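Local coordinates for LRA-12 (Uncultured bacterium, PDB 5AEB), which is a class B3 di-zinc metallo-beta-lactamase of an uncultured soil bacterium, probably hydrolysing beta-lactam antibiotics, carbapenems among them, at residues T45-I50 with I146-T151. Sequence-based numbering, arbitrary orientation.
Sequences TKQGNI and IQLGDT
Leu148 projects from one beta-hairpin turn into the curve of another, the type I turn Thr45-Gly48, and so links turns of the two sheets of the metallo-beta-lactamase alpha-beta/beta-alpha sandwich, away from the zinc site. Strand 41-45 turns into 48-52 in one sheet; edge strand 145-148 turns into 151-157 in the other through the type II' turn Leu148-Thr151.

The apolar contact rests on the fork of Leu148. With CG anti to the backbone N (chi1 -170°), CD2 lies 3.8 Å from Ile50 CG1, while CD1 faces CB and O of Gln47. A branched side chain suits this spot because its two methyls touch different parts of the turn; Lys78 adjoins Leu148 as well. Thr45 CG2 packs 3.5 Å from Thr151 OG1, a hydroxyl hydrogen-bonded to Asn29.

Polar contacts gather toward the solvent. Gly149 N gives a weak, bent bond to Gln47 OE1 (3.0 Å, 147°), though the amide end is doubtfully placed, its NE2 crowding another donor, Lys46 NZ. The positive phi of Gly149 suits glycine, whose bare CA lets the Gln47 and Lys46 chains lie close. A long salt bridge joins Lys46 NZ to Asp150 OD1 at 3.7 Å; a water accepts from Asp150 N and, weakly, from Lys46 N.

Threonine suits position 45 because its hydroxyl braces the turn from within: OG1 accepts from Gln47 N, an ST turn, and donates to Gly48 O at 2.7 Å, an oxygen that also receives Thr45 N and has Leu148 CD2 3.3 Å away.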
loop_
_atom_site.group_PDB
_atom_site.type_symbol
_atom_site.label_atom_id
_atom_site.label_comp_id
_atom_site.label_asym_id
_atom_site.label_seq_id
_atom_site.Cartn_x
_atom_site.Cartn_y
_atom_site.Cartn_z
ATOM N N THR A 45 14.389 6.654 8.774
ATOM C CA THR A 45 15.784 6.792 8.332
ATOM C C THR A 45 16.425 7.912 9.108
ATOM O O THR A 45 15.733 8.659 9.815
ATOM C CB THR A 45 15.900 7.181 6.831
ATOM O OG1 THR A 45 15.749 8.606 6.685
ATOM C CG2 THR A 45 14.839 6.456 5.977
ATOM N N LYS A 46 17.740 8.063 8.923
ATOM C CA LYS A 46 18.491 9.200 9.469
ATOM C C LYS A 46 18.034 10.577 8.950
ATOM O O LYS A 46 18.286 11.578 9.594
ATOM C CB LYS A 46 20.015 9.024 9.284
ATOM C CG LYS A 46 20.517 9.234 7.858
ATOM C CD LYS A 46 21.996 9.592 7.815
ATOM C CE LYS A 46 22.622 9.167 6.495
ATOM N NZ LYS A 46 22.084 9.910 5.306
ATOM N N GLN A 47 17.361 10.627 7.802
ATOM C CA GLN A 47 16.880 11.908 7.245
ATOM C C GLN A 47 15.375 12.131 7.345
ATOM O O GLN A 47 14.832 13.003 6.654
ATOM C CB GLN A 47 17.308 12.042 5.795
ATOM C CG GLN A 47 18.752 12.454 5.681
ATOM C CD GLN A 47 19.291 12.161 4.324
ATOM O OE1 GLN A 47 18.541 12.149 3.307
ATOM N NE2 GLN A 47 20.595 11.901 4.270
ATOM N N GLY A 48 14.725 11.362 8.223
ATOM C CA GLY A 48 13.298 11.465 8.447
ATOM C C GLY A 48 12.601 10.215 7.947
ATOM O O GLY A 48 13.256 9.218 7.628
ATOM N N ASN A 49 11.272 10.261 7.874
ATOM C CA ASN A 49 10.483 9.045 7.663
ATOM C C ASN A 49 9.603 9.039 6.414
ATOM O O ASN A 49 9.260 10.071 5.886
ATOM C CB ASN A 49 9.627 8.722 8.901
ATOM C CG ASN A 49 10.397 8.869 10.199
ATOM O OD1 ASN A 49 11.561 8.477 10.276
ATOM N ND2 ASN A 49 9.752 9.442 11.230
ATOM N N ILE A 50 9.251 7.833 5.989
ATOM C CA ILE A 50 8.354 7.584 4.906
ATOM C C ILE A 50 7.124 6.905 5.479
ATOM O O ILE A 50 7.253 5.959 6.290
ATOM C CB ILE A 50 9.005 6.657 3.876
ATOM C CG1 ILE A 50 10.438 7.149 3.564
ATOM C CG2 ILE A 50 8.119 6.533 2.634
ATOM C CD1 ILE A 50 11.080 6.488 2.366
ATOM N N ILE A 146 13.381 5.730 -4.757
ATOM C CA ILE A 146 13.106 6.782 -3.813
ATOM C C ILE A 146 14.126 6.577 -2.708
ATOM O O ILE A 146 14.130 5.536 -2.037
ATOM C CB ILE A 146 11.671 6.691 -3.269
ATOM C CG1 ILE A 146 10.651 6.745 -4.398
ATOM C CG2 ILE A 146 11.417 7.799 -2.254
ATOM C CD1 ILE A 146 9.533 5.746 -4.237
ATOM N N GLN A 147 14.991 7.577 -2.546
ATOM C CA GLN A 147 16.030 7.596 -1.515
ATOM C C GLN A 147 15.748 8.579 -0.389
ATOM O O GLN A 147 15.459 9.748 -0.640
ATOM C CB GLN A 147 17.365 7.991 -2.111
ATOM C CG GLN A 147 17.831 7.111 -3.251
ATOM C CD GLN A 147 19.312 6.807 -3.150
ATOM O OE1 GLN A 147 20.010 6.722 -4.161
ATOM N NE2 GLN A 147 19.798 6.642 -1.924
ATOM N N LEU A 148 15.858 8.098 0.850
ATOM C CA LEU A 148 15.826 8.948 2.016
ATOM C C LEU A 148 16.839 8.392 3.016
ATOM O O LEU A 148 16.740 7.223 3.439
ATOM C CB LEU A 148 14.420 8.983 2.628
ATOM C CG LEU A 148 14.249 10.050 3.720
ATOM C CD1 LEU A 148 14.398 11.455 3.161
ATOM C CD2 LEU A 148 12.921 9.886 4.425
ATOM N N GLY A 149 17.812 9.231 3.380
ATOM C CA GLY A 149 18.994 8.797 4.112
ATOM C C GLY A 149 19.674 7.633 3.414
ATOM O O GLY A 149 20.043 7.718 2.245
ATOM N N ASP A 150 19.827 6.533 4.132
ATOM C CA ASP A 150 20.493 5.380 3.561
ATOM C C ASP A 150 19.484 4.341 3.023
ATOM O O ASP A 150 19.873 3.258 2.610
ATOM C CB ASP A 150 21.445 4.752 4.601
ATOM C CG ASP A 150 22.517 5.729 5.098
ATOM O OD1 ASP A 150 23.042 6.525 4.283
ATOM O OD2 ASP A 150 22.844 5.701 6.311
ATOM N N THR A 151 18.194 4.671 3.056
ATOM C CA THR A 151 17.152 3.787 2.535
ATOM C C THR A 151 16.896 4.140 1.068
ATOM O O THR A 151 16.884 5.316 0.690
ATOM C CB THR A 151 15.879 3.892 3.416
ATOM O OG1 THR A 151 16.196 3.455 4.742
ATOM C CG2 THR A 151 14.718 3.050 2.888
HETATM O O HOH W 1 19.345 5.907 6.855
#